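PDB 2BUE: Aac(6')-ib from Escherichia coli, which probably transfers the acetyl group of acetyl-CoA to the 6'-amino group of aminoglycoside antibiotics such as kanamycin B, conferring resistance to them. Local coordinates for residues A[81-84]-A[89-92]; A[97-102]-A[107-112]; A[138-143]-A[150-155]; A[176-179]-A[184-187]. The protein carries 2 engineered substitutions. All coordinates share one frame; numbering follows the deposited sequence.

Overall arrangement
Interactions 1, 3 and 4 all reach the mixed beta sheet of the GNAT fold, whereas interaction 2 closes the loop between strands 88-97 and 114-121. Interactions 1 and 4 are antiparallel hairpins whose centres lie about 27 Å apart on opposite sides of the chain's centre; the first is buried and bulged, the second regular and at the surface. Interaction 3, also buried, is purely apolar between helix and strand, with a polar end on ribostamycin. Tyr81 of interaction 1 packs on Leu139 of interaction 3. Interaction 2, a surface contact of aliphatic packing and one bridging water, meets interaction 3 through Asp111 and Thr150, while Gln153 of interaction 3 pairs with Tyr187 of interaction 4.

Interaction 1 of 4, residues A[81-84]-A[89-92]; sequences YIAM and PIGY
Ala83 faces both Ile90 and Gly91 across this antiparallel hairpin, a classic beta bulge. The carbonyl of Ala83 takes a nearly straight bond from Ile90 N (N to O 2.7 Å, 172° at the hydrogen) and a weak one from Gly91 N at 3.5 Å from the same oxygen. In return Ala83 N donates to Gly91 O over 2.9 Å. CA-H...O contacts supplement these bonds, among them Pro89 CA to Ala83 O at 3.4 Å.

Apolar contacts gather on the face that carries Ile82, Met84, Pro89 and Tyr92. Ile82 flanks Pro89, CG2 of the isoleucine 3.7 Å from CB of the proline. With CG anti to the carbonyl carbon (chi1 -55°) and two further bends, Met84 brings SD to 3.7 Å from Pro89 CA. At the edge of the Tyr92 ring, near its plane, sits Ile82 CD1.

Helix 36-43 covers this face through Met38, Leu39 and Trp42. Helix 131-144 packs on the other, where Leu135 meets Ala83 and Leu131 meets Ile90, while strands 26-30 and 114-121 flank the hairpin within the sheet.

Interaction 2 of 4, residues A[97-102]-A[107-112]; sequences VALGSG and EEETDP
Leu99 CD2 meets CB of the Pro112 ring at 3.8 Å, the leucine branch running alongside the ring. The one truly flat side-chain group of the contact, the Glu109 carboxylate, is held from within its own turn: OE2 accepts from Asp111 N at 2.9 Å and from Thr110 N at 3.0 Å. Both donors come on the anti side of this oxygen, 19° and 32° out of the carboxylate plane, and two bonds to a single oxygen should fix the rotation of the group. A bend at chi2 (58°), after a CG set anti to the backbone N, curls the acid back to the two amides, while its CG passes Ala98 CB at 4.3 Å.

Leu99 thus spans the turn with both branches: CD1 lies 3.2 Å from Glu109 O, and CD2 rests on the proline. No direct hydrogen bond crosses between the segments. Instead a water accepts from Leu99 N at 2.9 Å and donates to Asp111 O at 2.8 Å, tying the two backbones together.

Close by, Ser101 belongs to the ribostamycin pocket. The loop closes between strands 88-97 and 114-121: Ala98 and Glu109 rest on Val114, Pro112 O accepts from Arg115, and Asp111 OD2 bonds to Thr150, which leads into strand 151-154.

Interaction 3 of 4, residues A[138-143]-A[150-155]; sequences ALVELL and TKIQTD. With RIO (ribostamycin), chain C.
Ile152 on strand 151-154 packs against Val140 and Leu143 of helix 131-144, within the beta-alpha-beta unit that strand 114-121 begins in this GNAT fold. The tight part centres on one methyl group. In the conformer described, one of two modelled for Ile152, CD1 is wedged between the two helix residues, 3.6 Å from Val140 CA and 3.7 Å from Val140 CG1, and 3.9 Å from Leu143 CB. With CG1 anti to the carbonyl carbon (chi1 -52°) and the chain extended beyond it, the isoleucine carries this methyl toward the helix. Its other branch takes a lighter share, CG2 lying 4.1 Å from Leu143 CD1. In both pairs the side chains cross at a slant. All three residues are buried, and only aliphatic groups meet between the two segments; no hydrogen bond crosses.

Beyond this core the contact thins out. Glu141 points away from the strand on the exposed side of the helix, and Leu139 and Leu142 turn instead to Tyr81 of strand 78-85. Along the strand, Gln153 bonds to Tyr96.

Just past the end of the strand the chemistry becomes polar. Asp155 grips amine N2 of ribostamycin, and Asp118 OD1 bonds to the antibiotic as well, the two carboxylates lying close together beside it. Asp155 OD1 accepts from N2 at 2.8 Å, and OD2 weakly at 3.1 Å.

Interaction 4 of 4, residues A[176-179]-A[184-187]; sequences GTVT and PAVY
Val178 and Tyr187 meet on one face of an antiparallel beta hairpin, formed by strands 173-180 and 183-191 at one end of the GNAT sheet. Their side chains slant across each other: CG1 of the valine lies 3.8 Å from CB of the tyrosine, at the root of the ring, whose far end leads away from strand 173-180. Anti placement of the Tyr187 CG relative to its backbone N (chi1 -169°) carries the ring off in that direction, to where its hydroxyl bonds to Gln153 of the adjoining strand 151-154. The second branch of Val178 touches the tyrosine too: CG2 lies 3.9 Å from Tyr187 CB and also reaches Ala185 CB, at 4.3 Å. Gly176, paired with Tyr187, adds no side chain to this face.

Thr177 and Pro184 stand next to each other on the other face. It is the threonine methyl that makes this contact, CG2 to Pro184 CB at 4.0 Å, because chi1 of -59° puts the hydroxyl on the other branch, beside the backbone N.

Between the faces the backbones run in regular register. Val178 and Ala185 form a hydrogen-bonded pair, each amide donating to the other's carbonyl, with Val178 N to Ala185 O at 2.9 Å. Val186 also bonds through its backbone to Pro156, beyond strand 151-154. Gly176 N is buried here with no partner in the model, whereas the carbonyl of the same residue closes the last rung, Tyr187 N to Gly176 O at 2.8 Å.

Interaction 1 of 4, residues A[81-84]-A[89-92]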
# COMPACT_ATOMS: atom_id res chain seq x y z
N TYR A 81 -4.87 -6.41 -2.79
CA TYR A 81 -5.04 -7.40 -1.72
C TYR A 81 -6.12 -6.98 -0.72
O TYR A 81 -6.35 -5.77 -0.53
CB TYR A 81 -3.74 -7.56 -0.90
CG TYR A 81 -2.52 -7.76 -1.74
CD1 TYR A 81 -2.17 -9.02 -2.24
CD2 TYR A 81 -1.70 -6.67 -2.05
CE1 TYR A 81 -1.03 -9.18 -3.04
CE2 TYR A 81 -0.55 -6.80 -2.85
CZ TYR A 81 -0.24 -8.07 -3.35
OH TYR A 81 0.90 -8.21 -4.10
N ILE A 82 -6.73 -7.97 -0.07
CA ILE A 82 -7.55 -7.74 1.10
C ILE A 82 -6.78 -8.27 2.31
O ILE A 82 -6.30 -9.41 2.29
CB ILE A 82 -8.97 -8.38 1.00
CG1 ILE A 82 -9.73 -7.79 -0.19
CG2 ILE A 82 -9.71 -8.17 2.35
CD1 ILE A 82 -10.04 -6.28 -0.09
N ALA A 83 -6.65 -7.42 3.33
CA ALA A 83 -6.04 -7.80 4.60
C ALA A 83 -7.08 -8.48 5.47
O ALA A 83 -8.21 -7.95 5.64
CB ALA A 83 -5.48 -6.58 5.30
N MET A 84 -6.69 -9.62 6.05
CA MET A 84 -7.58 -10.44 6.87
C MET A 84 -7.06 -10.58 8.30
O MET A 84 -5.86 -10.72 8.52
CB MET A 84 -7.69 -11.85 6.28
CG MET A 84 -8.14 -11.90 4.82
SD MET A 84 -9.85 -11.39 4.62
CE MET A 84 -10.70 -12.66 5.59
N PRO A 89 -12.32 -9.44 6.83
CA PRO A 89 -11.58 -8.44 6.04
C PRO A 89 -11.44 -7.13 6.82
O PRO A 89 -12.44 -6.57 7.30
CB PRO A 89 -12.45 -8.28 4.79
CG PRO A 89 -13.86 -8.64 5.22
CD PRO A 89 -13.69 -9.67 6.33
N ILE A 90 -10.20 -6.67 6.99
CA ILE A 90 -9.96 -5.46 7.78
C ILE A 90 -9.25 -4.32 7.04
O ILE A 90 -9.02 -3.24 7.60
CB ILE A 90 -9.20 -5.79 9.11
CG1 ILE A 90 -7.83 -6.42 8.82
CG2 ILE A 90 -10.06 -6.69 9.98
CD1 ILE A 90 -6.69 -6.00 9.73
N GLY A 91 -8.90 -4.53 5.79
CA GLY A 91 -8.27 -3.45 5.05
C GLY A 91 -7.98 -3.82 3.62
O GLY A 91 -8.22 -4.96 3.19
N TYR A 92 -7.47 -2.83 2.90
CA TYR A 92 -7.13 -2.98 1.49
C TYR A 92 -5.65 -2.63 1.35
O TYR A 92 -5.18 -1.70 1.99
CB TYR A 92 -7.96 -2.01 0.63
CG TYR A 92 -7.46 -1.90 -0.79
CD1 TYR A 92 -7.87 -2.80 -1.78
CD2 TYR A 92 -6.56 -0.87 -1.16
CE1 TYR A 92 -7.39 -2.69 -3.10
CE2 TYR A 92 -6.06 -0.76 -2.49
CZ TYR A 92 -6.50 -1.69 -3.44
OH TYR A 92 -6.05 -1.60 -4.74

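Interaction 2 of 4, residues A[97-102]-A[107-112]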
# COMPACT_ATOMS: atom_id res chain seq x y z
N VAL A 97 4.60 -2.41 -9.53
CA VAL A 97 5.93 -2.33 -10.10
C VAL A 97 6.20 -0.85 -10.40
O VAL A 97 5.57 -0.26 -11.28
CB VAL A 97 6.05 -3.19 -11.40
CG1 VAL A 97 7.47 -3.04 -12.01
CG2 VAL A 97 5.75 -4.66 -11.06
N ALA A 98 7.17 -0.26 -9.71
CA ALA A 98 7.41 1.18 -9.84
C ALA A 98 7.78 1.59 -11.29
O ALA A 98 7.26 2.57 -11.81
CB ALA A 98 8.48 1.63 -8.85
N LEU A 99 8.67 0.83 -11.93
CA LEU A 99 9.07 1.10 -13.31
C LEU A 99 7.87 1.05 -14.29
O LEU A 99 7.86 1.74 -15.33
CB LEU A 99 10.17 0.11 -13.70
CG LEU A 99 10.98 0.35 -14.97
CD1 LEU A 99 11.77 1.62 -14.83
CD2 LEU A 99 11.91 -0.84 -15.20
N GLY A 100 6.82 0.30 -13.91
CA GLY A 100 5.57 0.08 -14.69
C GLY A 100 4.34 0.94 -14.40
O GLY A 100 3.22 0.62 -14.83
N SER A 101 4.55 2.07 -13.73
CA SER A 101 3.45 2.90 -13.28
C SER A 101 3.00 3.87 -14.37
O SER A 101 3.71 4.08 -15.35
CB SER A 101 3.89 3.64 -12.02
OG SER A 101 4.29 2.69 -11.05
N GLY A 102 1.84 4.49 -14.16
CA GLY A 102 1.28 5.48 -15.11
C GLY A 102 2.19 6.68 -15.37
O GLY A 102 3.14 6.91 -14.63
N GLU A 107 9.29 8.27 -12.64
CA GLU A 107 9.94 8.43 -13.94
C GLU A 107 11.47 8.33 -13.92
O GLU A 107 12.11 8.16 -14.98
CB GLU A 107 9.49 9.74 -14.60
CG GLU A 107 8.02 9.75 -14.99
CD GLU A 107 7.61 10.98 -15.76
OE1 GLU A 107 8.25 12.04 -15.57
OE2 GLU A 107 6.64 10.89 -16.54
N GLU A 108 12.07 8.44 -12.73
CA GLU A 108 13.53 8.26 -12.57
C GLU A 108 13.92 6.83 -12.22
O GLU A 108 15.11 6.50 -12.14
CB GLU A 108 14.13 9.18 -11.50
CG GLU A 108 13.69 10.65 -11.55
CD GLU A 108 13.63 11.23 -12.95
OE1 GLU A 108 14.60 11.06 -13.73
OE2 GLU A 108 12.60 11.88 -13.26
N GLU A 109 12.92 5.98 -11.98
CA GLU A 109 13.23 4.59 -11.62
C GLU A 109 13.91 3.86 -12.79
O GLU A 109 13.57 4.10 -13.96
CB GLU A 109 11.98 3.84 -11.15
CG GLU A 109 12.28 2.43 -10.62
CD GLU A 109 13.27 2.43 -9.47
OE1 GLU A 109 12.85 2.79 -8.35
OE2 GLU A 109 14.44 2.04 -9.66
N THR A 110 14.87 3.00 -12.46
CA THR A 110 15.55 2.17 -13.45
C THR A 110 15.53 0.68 -13.10
O THR A 110 15.81 -0.17 -13.97
CB THR A 110 17.03 2.62 -13.63
OG1 THR A 110 17.75 2.38 -12.43
CG2 THR A 110 17.09 4.12 -13.95
N ASP A 111 15.18 0.36 -11.85
CA ASP A 111 15.27 -1.02 -11.36
C ASP A 111 13.89 -1.69 -11.41
O ASP A 111 13.00 -1.30 -10.68
CB ASP A 111 15.84 -1.01 -9.93
CG ASP A 111 15.94 -2.41 -9.30
OD1 ASP A 111 15.58 -3.43 -9.95
OD2 ASP A 111 16.42 -2.49 -8.15
N PRO A 112 13.71 -2.71 -12.27
CA PRO A 112 12.37 -3.31 -12.38
C PRO A 112 11.98 -4.14 -11.14
O PRO A 112 10.83 -4.60 -11.05
CB PRO A 112 12.51 -4.24 -13.61
CG PRO A 112 13.91 -4.66 -13.59
CD PRO A 112 14.69 -3.41 -13.13
O HOH W 1 10.25 -1.08 -10.45

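Interaction 3 of 4, residues A[138-143]-A[150-155]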
# COMPACT_ATOMS: atom_id res chain seq x y z
N ALA A 138 3.46 -7.71 6.86
CA ALA A 138 3.00 -8.88 6.09
C ALA A 138 3.17 -8.66 4.58
O ALA A 138 3.60 -9.56 3.84
CB ALA A 138 1.54 -9.21 6.43
N LEU A 139 2.87 -7.43 4.14
CA LEU A 139 3.04 -7.08 2.73
C LEU A 139 4.51 -7.06 2.32
O LEU A 139 4.86 -7.55 1.25
CB LEU A 139 2.36 -5.73 2.46
CG LEU A 139 2.21 -5.39 0.97
CD1 LEU A 139 1.72 -6.56 0.09
CD2 LEU A 139 1.29 -4.20 0.78
N VAL A 140 5.37 -6.52 3.18
CA VAL A 140 6.80 -6.48 2.92
C VAL A 140 7.35 -7.91 2.81
O VAL A 140 8.10 -8.22 1.90
CB VAL A 140 7.54 -5.68 4.03
CG1 VAL A 140 9.06 -5.92 4.00
CG2 VAL A 140 7.26 -4.18 3.87
N GLU A 141 6.97 -8.76 3.76
CA GLU A 141 7.41 -10.17 3.72
C GLU A 141 6.94 -10.87 2.42
O GLU A 141 7.75 -11.54 1.74
CB GLU A 141 6.93 -10.92 4.96
CG GLU A 141 7.46 -12.37 5.00
CD GLU A 141 7.23 -13.03 6.34
OE1 GLU A 141 7.50 -12.40 7.38
OE2 GLU A 141 6.76 -14.18 6.33
N LEU A 142 5.67 -10.68 2.06
CA LEU A 142 5.12 -11.25 0.83
C LEU A 142 5.98 -10.84 -0.37
O LEU A 142 6.42 -11.68 -1.17
CB LEU A 142 3.66 -10.79 0.68
CG LEU A 142 2.82 -11.33 -0.48
CD1 LEU A 142 1.34 -11.12 -0.15
CD2 LEU A 142 3.18 -10.62 -1.77
N LEU A 143 6.20 -9.53 -0.50
CA LEU A 143 6.95 -9.01 -1.63
C LEU A 143 8.38 -9.56 -1.70
O LEU A 143 8.84 -9.91 -2.79
CB LEU A 143 6.91 -7.47 -1.64
CG LEU A 143 5.52 -6.90 -1.94
CD1 LEU A 143 5.48 -5.37 -1.66
CD2 LEU A 143 5.08 -7.18 -3.38
N THR A 150 13.75 -6.19 -5.19
CA THR A 150 15.03 -5.69 -4.65
C THR A 150 14.86 -4.70 -3.50
O THR A 150 15.71 -4.59 -2.61
CB THR A 150 15.81 -4.97 -5.75
OG1 THR A 150 14.96 -3.99 -6.37
CG2 THR A 150 16.30 -5.99 -6.80
N LYS A 151 13.73 -4.00 -3.53
CA LYS A 151 13.52 -2.88 -2.60
C LYS A 151 12.03 -2.55 -2.61
O LYS A 151 11.40 -2.67 -3.67
CB LYS A 151 14.29 -1.66 -3.12
CG LYS A 151 14.16 -0.42 -2.22
CD LYS A 151 15.16 0.64 -2.66
CE LYS A 151 14.74 1.33 -3.95
NZ LYS A 151 15.83 2.26 -4.49
N ILE A 152 11.48 -2.21 -1.45
CA ILE A 152 10.09 -1.75 -1.42
C ILE A 152 10.10 -0.28 -1.11
O ILE A 152 10.94 0.19 -0.34
CB ILE A 152 9.25 -2.55 -0.41
CG1 ILE A 152 9.42 -4.06 -0.67
CG2 ILE A 152 7.77 -2.14 -0.51
CD1 ILE A 152 8.90 -4.91 0.45
N GLN A 153 9.19 0.45 -1.76
CA GLN A 153 9.05 1.90 -1.53
C GLN A 153 7.64 2.21 -1.09
O GLN A 153 6.69 1.44 -1.34
CB GLN A 153 9.39 2.71 -2.78
CG GLN A 153 8.35 2.49 -3.91
CD GLN A 153 8.64 3.31 -5.16
OE1 GLN A 153 9.80 3.46 -5.58
NE2 GLN A 153 7.58 3.81 -5.78
N THR A 154 7.48 3.36 -0.44
CA THR A 154 6.14 3.92 -0.24
C THR A 154 6.27 5.45 -0.23
O THR A 154 7.38 5.95 -0.10
CB THR A 154 5.46 3.38 1.03
OG1 THR A 154 4.05 3.71 1.00
CG2 THR A 154 6.14 3.91 2.28
N ASP A 155 5.14 6.13 -0.36
CA ASP A 155 5.16 7.57 -0.66
C ASP A 155 4.02 8.33 0.05
O ASP A 155 3.22 9.00 -0.62
CB ASP A 155 5.15 7.81 -2.18
CG ASP A 155 3.81 7.41 -2.84
OD1 ASP A 155 3.12 6.51 -2.29
OD2 ASP A 155 3.45 8.03 -3.86
O1 RIO C . -5.43 3.46 -5.80
C1 RIO C . -5.50 2.68 -7.01
C2 RIO C . -5.31 3.63 -8.20
O2 RIO C . -4.48 4.76 -7.86
C3 RIO C . -3.11 4.47 -8.18
O3 RIO C . -2.35 4.23 -6.98
C4 RIO C . -1.15 5.09 -6.86
C5 RIO C . 0.08 4.46 -7.57
O4 RIO C . -0.16 4.34 -8.97
C6 RIO C . 1.40 5.22 -7.35
N1 RIO C . 2.52 4.43 -7.93
C7 RIO C . 1.65 5.42 -5.83
C8 RIO C . 0.45 6.15 -5.18
N2 RIO C . 0.77 6.40 -3.75
C9 RIO C . -0.86 5.31 -5.34
O5 RIO C . -1.92 6.17 -4.82
C10 RIO C . -2.90 5.46 -4.06
O6 RIO C . -2.50 5.34 -2.71
C11 RIO C . -2.46 6.58 -1.93
C12 RIO C . -2.16 6.16 -0.47
N3 RIO C . -0.73 5.85 -0.32
C13 RIO C . -3.82 7.35 -2.02
O7 RIO C . -3.65 8.63 -1.37
C14 RIO C . -4.23 7.54 -3.50
O8 RIO C . -5.48 8.27 -3.64
C15 RIO C . -4.27 6.18 -4.23
N4 RIO C . -4.59 6.33 -5.65
C16 RIO C . -3.15 3.25 -9.14
O9 RIO C . -2.59 3.68 -10.37
C17 RIO C . -4.65 3.02 -9.42
O10 RIO C . -5.01 3.84 -10.57

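Interaction 4 of 4, residues A[176-179]-A[184-187]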
# COMPACT_ATOMS: atom_id res chain seq x y z
N GLY A 176 13.59 11.31 1.48
CA GLY A 176 13.48 12.74 1.15
C GLY A 176 12.15 13.01 0.47
O GLY A 176 11.31 12.11 0.33
N THR A 177 11.98 14.26 0.03
CA THR A 177 10.77 14.69 -0.61
C THR A 177 10.89 14.53 -2.10
O THR A 177 11.87 14.98 -2.72
CB THR A 177 10.46 16.17 -0.24
OG1 THR A 177 10.34 16.26 1.19
CG2 THR A 177 9.16 16.66 -0.90
N VAL A 178 9.86 13.92 -2.70
CA VAL A 178 9.80 13.78 -4.14
C VAL A 178 8.48 14.31 -4.72
O VAL A 178 7.43 14.28 -4.04
CB VAL A 178 10.01 12.29 -4.55
CG1 VAL A 178 11.38 11.80 -4.08
CG2 VAL A 178 8.89 11.41 -3.98
N THR A 179 8.56 14.78 -5.97
CA THR A 179 7.40 15.29 -6.67
C THR A 179 6.70 14.14 -7.36
O THR A 179 7.31 13.47 -8.18
CB THR A 179 7.76 16.35 -7.74
OG1 THR A 179 8.42 17.43 -7.07
CG2 THR A 179 6.49 16.87 -8.39
N PRO A 184 3.88 16.56 -3.63
CA PRO A 184 5.08 16.19 -2.89
C PRO A 184 4.74 15.00 -2.00
O PRO A 184 3.65 14.96 -1.42
CB PRO A 184 5.36 17.43 -2.01
CG PRO A 184 4.66 18.55 -2.71
CD PRO A 184 3.46 17.96 -3.37
N ALA A 185 5.68 14.05 -1.89
CA ALA A 185 5.51 12.90 -1.04
C ALA A 185 6.81 12.62 -0.31
O ALA A 185 7.89 13.01 -0.78
CB ALA A 185 5.11 11.65 -1.87
N VAL A 186 6.70 11.97 0.84
CA VAL A 186 7.88 11.55 1.58
C VAL A 186 8.26 10.17 1.05
O VAL A 186 7.56 9.20 1.33
CB VAL A 186 7.64 11.54 3.09
CG1 VAL A 186 8.88 11.04 3.84
CG2 VAL A 186 7.27 12.97 3.56
N TYR A 187 9.34 10.10 0.28
CA TYR A 187 9.79 8.84 -0.31
C TYR A 187 10.46 8.00 0.79
O TYR A 187 11.40 8.45 1.46
CB TYR A 187 10.78 9.13 -1.42
CG TYR A 187 11.08 7.90 -2.22
CD1 TYR A 187 10.06 7.26 -2.96
CD2 TYR A 187 12.36 7.39 -2.25
CE1 TYR A 187 10.35 6.11 -3.73
CE2 TYR A 187 12.66 6.23 -3.01
CZ TYR A 187 11.65 5.60 -3.72
OH TYR A 187 11.96 4.45 -4.42